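Local coordinates for hypothetical protein (Pseudomonas aeruginosa, PDB 2H9F) that belongs to the PrpF family and probably works as a methylaconitate isomerase, shifting the double bond of an aconitate-type substrate, at residues 250-263 and 267-281. Numbering follows the deposited sequence.
With SO4 (sulfate ion), chain F.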
ATOM      1  N   PHE A 250      21.904  24.841 -16.439  1.00 38.14           N
ATOM      2  CA  PHE A 250      22.290  23.436 -16.268  1.00 39.21           C
ATOM      3  C   PHE A 250      21.809  22.602 -17.447  1.00 38.86           C
ATOM      4  O   PHE A 250      22.516  21.705 -17.929  1.00 38.84           O
ATOM      5  CB  PHE A 250      21.704  22.863 -14.964  1.00 39.35           C
ATOM      6  CG  PHE A 250      22.555  23.073 -13.785  1.00 38.30           C
ATOM      7  CD1 PHE A 250      23.797  22.467 -13.691  1.00 38.89           C
ATOM      8  CD2 PHE A 250      22.109  23.852 -12.710  1.00 39.58           C
ATOM      9  CE1 PHE A 250      24.604  22.673 -12.545  1.00 38.94           C
ATOM     10  CE2 PHE A 250      22.896  24.048 -11.585  1.00 41.65           C
ATOM     11  CZ  PHE A 250      24.147  23.459 -11.499  1.00 39.48           C
ATOM     12  N   GLU A 251      20.594  22.903 -17.913  1.00 37.49           N
ATOM     13  CA  GLU A 251      20.017  22.164 -19.014  1.00 37.97           C
ATOM     14  C   GLU A 251      20.837  22.376 -20.274  1.00 39.87           C
ATOM     15  O   GLU A 251      20.923  21.478 -21.112  1.00 41.47           O
ATOM     16  CB  GLU A 251      18.561  22.561 -19.242  1.00 37.08           C
ATOM     17  CG  GLU A 251      17.878  21.925 -20.494  1.00 36.97           C
ATOM     18  CD  GLU A 251      17.692  20.404 -20.414  1.00 39.79           C
ATOM     19  OE1 GLU A 251      17.997  19.827 -19.338  1.00 36.60           O
ATOM     20  OE2 GLU A 251      17.246  19.793 -21.450  1.00 37.93           O
ATOM     21  N   ARG A 252      21.439  23.551 -20.414  1.00 40.64           N
ATOM     22  CA  ARG A 252      22.268  23.823 -21.585  1.00 41.95           C
ATOM     23  C   ARG A 252      23.525  22.971 -21.578  1.00 40.47           C
ATOM     24  O   ARG A 252      23.972  22.469 -22.619  1.00 40.19           O
ATOM     25  CB  ARG A 252      22.577  25.319 -21.681  1.00 44.29           C
ATOM     26  CG  ARG A 252      21.465  26.032 -22.427  1.00 49.41           C
ATOM     27  CD  ARG A 252      21.118  27.348 -21.842  1.00 60.61           C
ATOM     28  NE  ARG A 252      21.975  28.404 -22.362  1.00 65.63           N
ATOM     29  CZ  ARG A 252      21.732  29.119 -23.458  1.00 67.25           C
ATOM     30  NH1 ARG A 252      20.643  28.903 -24.208  1.00 69.88           N
ATOM     31  NH2 ARG A 252      22.608  30.057 -23.808  1.00 66.52           N
ATOM     32  N   ILE A 253      24.061  22.773 -20.390  1.00 39.70           N
ATOM     33  CA  ILE A 253      25.232  21.919 -20.219  1.00 40.77           C
ATOM     34  C   ILE A 253      24.840  20.473 -20.493  1.00 39.40           C
ATOM     35  O   ILE A 253      25.540  19.748 -21.231  1.00 40.30           O
ATOM     36  CB  ILE A 253      25.851  22.039 -18.818  1.00 39.14           C
ATOM     37  CG1 ILE A 253      26.197  23.508 -18.496  1.00 43.49           C
ATOM     38  CG2 ILE A 253      27.123  21.220 -18.761  1.00 42.33           C
ATOM     39  CD1 ILE A 253      26.696  23.765 -17.128  1.00 41.02           C
ATOM     40  N   ARG A 254      23.690  20.074 -19.952  1.00 37.09           N
ATOM     41  CA  ARG A 254      23.202  18.722 -20.142  1.00 36.82           C
ATOM     42  C   ARG A 254      23.011  18.455 -21.652  1.00 36.40           C
ATOM     43  O   ARG A 254      23.416  17.426 -22.155  1.00 36.57           O
ATOM     44  CB  ARG A 254      21.884  18.506 -19.369  1.00 37.36           C
ATOM     45  CG  ARG A 254      21.495  17.018 -19.171  1.00 38.72           C
ATOM     46  CD  ARG A 254      20.100  16.827 -18.540  1.00 37.22           C
ATOM     47  NE  ARG A 254      19.032  17.156 -19.483  1.00 39.33           N
ATOM     48  CZ  ARG A 254      18.534  16.345 -20.425  1.00 37.04           C
ATOM     49  NH1 ARG A 254      18.909  15.094 -20.561  1.00 40.31           N
ATOM     50  NH2 ARG A 254      17.594  16.796 -21.214  1.00 34.72           N
ATOM     51  N   VAL A 255      22.427  19.411 -22.367  1.00 37.41           N
ATOM     52  CA  VAL A 255      22.187  19.261 -23.820  1.00 36.14           C
ATOM     53  C   VAL A 255      23.491  19.181 -24.628  1.00 34.38           C
ATOM     54  O   VAL A 255      23.628  18.371 -25.557  1.00 37.38           O
ATOM     55  CB  VAL A 255      21.266  20.427 -24.331  1.00 38.01           C
ATOM     56  CG1 VAL A 255      21.132  20.429 -25.849  1.00 36.34           C
ATOM     57  CG2 VAL A 255      19.885  20.326 -23.682  1.00 36.22           C
ATOM     58  N   ALA A 256      24.441  20.034 -24.275  1.00 37.22           N
ATOM     59  CA  ALA A 256      25.769  20.021 -24.876  1.00 37.88           C
ATOM     60  C   ALA A 256      26.436  18.629 -24.729  1.00 38.60           C
ATOM     61  O   ALA A 256      26.949  18.074 -25.702  1.00 40.02           O
ATOM     62  CB  ALA A 256      26.621  21.112 -24.252  1.00 37.58           C
ATOM     63  N   GLY A 257      26.377  18.058 -23.532  1.00 39.56           N
ATOM     64  CA  GLY A 257      26.904  16.703 -23.286  1.00 39.73           C
ATOM     65  C   GLY A 257      26.143  15.626 -24.029  1.00 40.71           C
ATOM     66  O   GLY A 257      26.749  14.676 -24.536  1.00 41.54           O
ATOM     67  N   ALA A 258      24.820  15.771 -24.118  1.00 39.99           N
ATOM     68  CA  ALA A 258      24.009  14.807 -24.870  1.00 39.30           C
ATOM     69  C   ALA A 258      24.438  14.779 -26.296  1.00 41.07           C
ATOM     70  O   ALA A 258      24.514  13.717 -26.910  1.00 37.53           O
ATOM     71  CB  ALA A 258      22.557  15.172 -24.816  1.00 39.36           C
ATOM     72  N   LEU A 259      24.637  15.973 -26.845  1.00 42.93           N
ATOM     73  CA  LEU A 259      25.076  16.119 -28.224  1.00 43.29           C
ATOM     74  C   LEU A 259      26.428  15.456 -28.417  1.00 44.54           C
ATOM     75  O   LEU A 259      26.621  14.657 -29.332  1.00 43.76           O
ATOM     76  CB  LEU A 259      25.183  17.598 -28.609  1.00 43.75           C
ATOM     77  CG  LEU A 259      23.904  18.224 -29.166  1.00 43.35           C
ATOM     78  CD1 LEU A 259      23.947  19.725 -28.992  1.00 42.31           C
ATOM     79  CD2 LEU A 259      23.701  17.829 -30.629  1.00 40.49           C
ATOM     80  N   ARG A 260      27.361  15.802 -27.545  1.00 44.50           N
ATOM     81  CA  ARG A 260      28.727  15.301 -27.623  1.00 45.81           C
ATOM     82  C   ARG A 260      28.798  13.773 -27.397  1.00 45.65           C
ATOM     83  O   ARG A 260      29.655  13.111 -27.977  1.00 44.97           O
ATOM     84  CB  ARG A 260      29.588  16.070 -26.611  1.00 47.33           C
ATOM     85  CG  ARG A 260      31.044  15.712 -26.587  1.00 50.29           C
ATOM     86  CD  ARG A 260      31.768  16.085 -27.858  1.00 51.79           C
ATOM     87  NE  ARG A 260      33.215  16.017 -27.636  1.00 54.21           N
ATOM     88  CZ  ARG A 260      34.058  15.130 -28.194  1.00 60.66           C
ATOM     89  NH1 ARG A 260      33.656  14.152 -29.036  1.00 54.41           N
ATOM     90  NH2 ARG A 260      35.354  15.222 -27.885  1.00 64.01           N
HETATM   91  N   MSE A 261      27.894  13.230 -26.575  1.00 44.33           N
HETATM   92  CA  MSE A 261      27.817  11.787 -26.323  1.00 44.04           C
HETATM   93  C   MSE A 261      27.095  11.026 -27.442  1.00 46.22           C
HETATM   94  O   MSE A 261      27.027   9.778 -27.419  1.00 50.77           O
HETATM   95  CB  MSE A 261      27.080  11.521 -25.012  1.00 43.79           C
HETATM   96  CG  MSE A 261      27.862  11.907 -23.791  1.00 42.84           C
HETATM   97 SE   MSE A 261      26.872  11.686 -22.203  0.70 39.90          SE
HETATM   98  CE  MSE A 261      27.390   9.880 -21.710  1.00 37.09           C
ATOM     99  N   GLY A 262      26.530  11.750 -28.402  1.00 46.49           N
ATOM    100  CA  GLY A 262      25.808  11.109 -29.519  1.00 46.18           C
ATOM    101  C   GLY A 262      24.402  10.627 -29.156  1.00 46.77           C
ATOM    102  O   GLY A 262      23.773   9.889 -29.913  1.00 44.91           O
ATOM    103  N   LEU A 263      23.893  11.055 -28.007  1.00 45.70           N
ATOM    104  CA  LEU A 263      22.560  10.659 -27.544  1.00 46.93           C
ATOM    105  C   LEU A 263      21.438  11.420 -28.261  1.00 48.67           C
ATOM    106  O   LEU A 263      20.289  10.956 -28.294  1.00 50.03           O
ATOM    107  CB  LEU A 263      22.439  10.873 -26.034  1.00 46.46           C
ATOM    108  CG  LEU A 263      23.308   9.956 -25.164  1.00 44.97           C
ATOM    109  CD1 LEU A 263      23.272  10.411 -23.698  1.00 40.68           C
ATOM    110  CD2 LEU A 263      22.860   8.487 -25.316  1.00 41.59           C
ATOM    111  N   PRO A 267      20.073  19.906 -30.759  1.00 57.08           N
ATOM    112  CA  PRO A 267      19.680  20.446 -29.428  1.00 56.99           C
ATOM    113  C   PRO A 267      18.183  20.480 -29.104  1.00 57.48           C
ATOM    114  O   PRO A 267      17.803  20.440 -27.932  1.00 57.12           O
ATOM    115  CB  PRO A 267      20.229  21.880 -29.436  1.00 57.30           C
ATOM    116  CG  PRO A 267      21.259  21.906 -30.506  1.00 58.57           C
ATOM    117  CD  PRO A 267      20.869  20.878 -31.532  1.00 57.13           C
ATOM    118  N   GLU A 268      17.345  20.567 -30.129  1.00 58.05           N
ATOM    119  CA  GLU A 268      15.891  20.584 -29.945  1.00 59.68           C
ATOM    120  C   GLU A 268      15.338  19.192 -29.594  1.00 58.54           C
ATOM    121  O   GLU A 268      14.277  19.059 -28.977  1.00 58.56           O
ATOM    122  CB  GLU A 268      15.202  21.119 -31.217  1.00 60.72           C
ATOM    123  CG  GLU A 268      15.538  22.597 -31.575  1.00 64.85           C
ATOM    124  CD  GLU A 268      16.811  22.765 -32.431  1.00 68.99           C
ATOM    125  OE1 GLU A 268      16.987  22.013 -33.423  1.00 71.72           O
ATOM    126  OE2 GLU A 268      17.627  23.666 -32.120  1.00 71.02           O
ATOM    127  N   GLU A 269      16.060  18.166 -30.018  1.00 57.04           N
ATOM    128  CA  GLU A 269      15.778  16.781 -29.652  1.00 57.31           C
ATOM    129  C   GLU A 269      15.787  16.556 -28.126  1.00 56.39           C
ATOM    130  O   GLU A 269      15.167  15.620 -27.612  1.00 56.01           O
ATOM    131  CB  GLU A 269      16.856  15.917 -30.297  1.00 58.11           C
ATOM    132  CG  GLU A 269      16.520  14.473 -30.550  1.00 61.37           C
ATOM    133  CD  GLU A 269      17.241  13.949 -31.790  1.00 63.35           C
ATOM    134  OE1 GLU A 269      16.998  14.506 -32.891  1.00 63.08           O
ATOM    135  OE2 GLU A 269      18.045  12.991 -31.661  1.00 65.24           O
ATOM    136  N   ALA A 270      16.517  17.412 -27.417  1.00 55.81           N
ATOM    137  CA  ALA A 270      16.659  17.311 -25.962  1.00 55.00           C
ATOM    138  C   ALA A 270      15.380  17.735 -25.234  1.00 54.71           C
ATOM    139  O   ALA A 270      15.109  17.269 -24.125  1.00 52.76           O
ATOM    140  CB  ALA A 270      17.838  18.140 -25.493  1.00 54.60           C
ATOM    141  N   ALA A 271      14.582  18.602 -25.855  1.00 54.30           N
ATOM    142  CA  ALA A 271      13.277  18.967 -25.287  1.00 54.88           C
ATOM    143  C   ALA A 271      12.442  17.723 -24.954  1.00 54.88           C
ATOM    144  O   ALA A 271      11.704  17.709 -23.969  1.00 55.21           O
ATOM    145  CB  ALA A 271      12.486  19.907 -26.244  1.00 53.86           C
ATOM    146  N   THR A 272      12.571  16.684 -25.774  1.00 55.33           N
ATOM    147  CA  THR A 272      11.772  15.484 -25.620  1.00 55.56           C
ATOM    148  C   THR A 272      12.661  14.310 -25.202  1.00 56.57           C
ATOM    149  O   THR A 272      12.328  13.160 -25.436  1.00 58.24           O
ATOM    150  CB  THR A 272      11.035  15.180 -26.936  1.00 55.96           C
ATOM    151  OG1 THR A 272      11.985  14.783 -27.928  1.00 55.75           O
ATOM    152  CG2 THR A 272      10.270  16.421 -27.432  1.00 52.09           C
ATOM    153  N   ARG A 273      13.803  14.604 -24.594  1.00 56.90           N
ATOM    154  CA  ARG A 273      14.661  13.573 -24.019  1.00 57.73           C
ATOM    155  C   ARG A 273      15.249  14.105 -22.726  1.00 53.58           C
ATOM    156  O   ARG A 273      16.413  14.475 -22.654  1.00 50.95           O
ATOM    157  CB  ARG A 273      15.764  13.163 -24.991  1.00 59.80           C
ATOM    158  CG  ARG A 273      16.528  11.903 -24.533  1.00 64.45           C
ATOM    159  CD  ARG A 273      18.018  11.929 -24.938  1.00 65.17           C
ATOM    160  NE  ARG A 273      18.734  10.702 -24.552  1.00 67.71           N
ATOM    161  CZ  ARG A 273      18.669   9.545 -25.217  1.00 71.46           C
ATOM    162  NH1 ARG A 273      17.923   9.424 -26.311  1.00 73.99           N
ATOM    163  NH2 ARG A 273      19.354   8.491 -24.784  1.00 71.22           N
ATOM    164  N   GLN A 274      14.405  14.147 -21.709  1.00 50.07           N
ATOM    165  CA  GLN A 274      14.733  14.794 -20.456  1.00 48.93           C
ATOM    166  C   GLN A 274      15.351  13.837 -19.429  1.00 45.92           C
ATOM    167  O   GLN A 274      15.879  14.294 -18.423  1.00 48.97           O
ATOM    168  CB  GLN A 274      13.472  15.462 -19.873  1.00 49.37           C
ATOM    169  CG  GLN A 274      13.027  16.737 -20.602  1.00 46.83           C
ATOM    170  CD  GLN A 274      14.040  17.883 -20.469  1.00 49.72           C
ATOM    171  OE1 GLN A 274      14.348  18.345 -19.351  1.00 39.56           O
ATOM    172  NE2 GLN A 274      14.573  18.338 -21.610  1.00 41.91           N
ATOM    173  N   HIS A 275      15.287  12.529 -19.679  1.00 45.74           N
ATOM    174  CA  HIS A 275      15.710  11.527 -18.688  1.00 45.68           C
ATOM    175  C   HIS A 275      17.190  11.214 -18.729  1.00 44.10           C
ATOM    176  O   HIS A 275      17.775  10.944 -17.692  1.00 44.23           O
ATOM    177  CB  HIS A 275      14.938  10.221 -18.835  1.00 46.50           C
ATOM    178  CG  HIS A 275      13.485  10.340 -18.507  1.00 49.81           C
ATOM    179  ND1 HIS A 275      13.000  10.208 -17.222  1.00 49.90           N
ATOM    180  CD2 HIS A 275      12.414  10.589 -19.295  1.00 51.63           C
ATOM    181  CE1 HIS A 275      11.689  10.367 -17.235  1.00 51.55           C
ATOM    182  NE2 HIS A 275      11.308  10.605 -18.479  1.00 54.07           N
ATOM    183  N   THR A 276      17.779  11.208 -19.917  1.00 42.52           N
ATOM    184  CA  THR A 276      19.199  10.962 -20.066  1.00 43.24           C
ATOM    185  C   THR A 276      19.761  11.939 -21.088  1.00 44.25           C
ATOM    186  O   THR A 276      19.043  12.346 -21.992  1.00 44.28           O
ATOM    187  CB  THR A 276      19.508   9.525 -20.539  1.00 43.86           C
ATOM    188  OG1 THR A 276      18.975   9.306 -21.847  1.00 45.49           O
ATOM    189  CG2 THR A 276      18.933   8.512 -19.600  1.00 46.70           C
ATOM    190  N   PRO A 277      21.044  12.316 -20.956  1.00 42.46           N
ATOM    191  CA  PRO A 277      21.928  11.960 -19.850  1.00 40.42           C
ATOM    192  C   PRO A 277      21.537  12.728 -18.606  1.00 38.77           C
ATOM    193  O   PRO A 277      20.821  13.712 -18.702  1.00 37.19           O
ATOM    194  CB  PRO A 277      23.295  12.411 -20.351  1.00 40.95           C
ATOM    195  CG  PRO A 277      23.000  13.559 -21.207  1.00 41.31           C
ATOM    196  CD  PRO A 277      21.757  13.113 -21.966  1.00 42.78           C
ATOM    197  N   LYS A 278      21.967  12.267 -17.448  1.00 37.34           N
ATOM    198  CA  LYS A 278      21.916  13.106 -16.247  1.00 38.29           C
ATOM    199  C   LYS A 278      23.072  14.108 -16.255  1.00 39.07           C
ATOM    200  O   LYS A 278      24.007  13.969 -17.047  1.00 37.46           O
ATOM    201  CB  LYS A 278      21.978  12.251 -14.985  1.00 37.87           C
ATOM    202  CG  LYS A 278      20.882  11.158 -14.921  1.00 43.46           C
ATOM    203  CD  LYS A 278      19.484  11.719 -15.112  1.00 42.98           C
ATOM    204  CE  LYS A 278      18.349  10.754 -14.704  1.00 43.01           C
ATOM    205  NZ  LYS A 278      16.967  11.404 -14.891  1.00 42.12           N
ATOM    206  N   ILE A 279      23.003  15.105 -15.367  1.00 39.75           N
ATOM    207  CA  ILE A 279      24.000  16.152 -15.259  1.00 38.68           C
ATOM    208  C   ILE A 279      24.315  16.282 -13.782  1.00 40.49           C
ATOM    209  O   ILE A 279      23.413  16.383 -12.960  1.00 39.01           O
ATOM    210  CB  ILE A 279      23.505  17.532 -15.854  1.00 41.42           C
ATOM    211  CG1 ILE A 279      24.478  18.683 -15.575  1.00 35.89           C
ATOM    212  CG2 ILE A 279      22.140  17.944 -15.335  1.00 40.35           C
ATOM    213  CD1 ILE A 279      25.792  18.566 -16.308  1.00 41.46           C
ATOM    214  N   ALA A 280      25.600  16.229 -13.439  1.00 38.76           N
ATOM    215  CA  ALA A 280      25.994  16.332 -12.026  1.00 36.75           C
ATOM    216  C   ALA A 280      27.300  17.092 -11.949  1.00 37.54           C
ATOM    217  O   ALA A 280      28.088  17.107 -12.893  1.00 36.51           O
ATOM    218  CB  ALA A 280      26.164  14.946 -11.421  1.00 37.27           C
ATOM    219  N   PHE A 281      27.525  17.725 -10.806  1.00 36.21           N
ATOM    220  CA  PHE A 281      28.743  18.424 -10.586  1.00 36.76           C
ATOM    221  C   PHE A 281      29.362  17.908  -9.312  1.00 35.12           C
ATOM    222  O   PHE A 281      28.648  17.582  -8.363  1.00 35.51           O
ATOM    223  CB  PHE A 281      28.575  19.959 -10.553  1.00 36.18           C
ATOM    224  CG  PHE A 281      27.478  20.477  -9.653  1.00 36.89           C
ATOM    225  CD1 PHE A 281      26.151  20.420 -10.038  1.00 35.75           C
ATOM    226  CD2 PHE A 281      27.788  21.135  -8.439  1.00 34.17           C
ATOM    227  CE1 PHE A 281      25.142  20.962  -9.218  1.00 35.80           C
ATOM    228  CE2 PHE A 281      26.787  21.653  -7.615  1.00 36.95           C
ATOM    229  CZ  PHE A 281      25.481  21.578  -7.993  1.00 37.91           C
TER
HETATM  230  S   SO4 F 400      15.248   8.116 -15.188  1.00 73.89           S
HETATM  231  O1  SO4 F 400      15.482   7.520 -16.517  1.00 76.65           O
HETATM  232  O2  SO4 F 400      14.181   7.436 -14.443  1.00 69.99           O
HETATM  233  O3  SO4 F 400      16.477   7.873 -14.431  1.00 77.48           O
HETATM  234  O4  SO4 F 400      14.944   9.558 -15.343  1.00 70.89           O
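Glu251 OE2 accepts two hydrogen bonds, one from Gln274 NE2 across the contact (3.0 Å), arriving from above the carboxylate plane, and one from Arg254 NH2 on its syn lone pair. The salt bridge from Arg254 NE to Glu251 OE1 (2.9 Å) is almost straight and completes a side-on, two-nitrogen grip between residues three positions apart on the helix. Arg254 stretches out with CG anti to its own amide nitrogen (chi1 -163°) and then bends at chi3, which turns the guanidinium among the carbonyls of the loop leading to strand 278-283. There NH1 reaches Pro277 O in the carbonyl plane, on a lone pair (3.0 Å), while NH2 meets Arg273 O at the same length. With both ends of the guanidinium and NE engaged, its rotation is fixed, and its buried charge is probably balanced by Glu251 and these carbonyl dipoles. Gln274 NE2 also donates to Ala270 O, tying the amide back to the chain four residues earlier.

Apolar contacts flank this network. Pro277, preceded by a cis peptide bond, sets CD against Leu263 CD1 (3.5 Å) and Ala258 CB, and Val255 CG2 presses tightly on Ala270 CB. On the strand, Ile279 CB lies by Arg254 CG (3.9 Å). Beyond it the Phe250 and Phe281 rings, 19° from parallel, barely overlap; Tyr231 meets both. Helix 244-260, followed by a Schellman motif at Gly262, thus packs across strand 278-283, a buried arginine tying helix to loop, consistent with the two-domain, diaminopimelate-epimerase-like fold of the PrpF family.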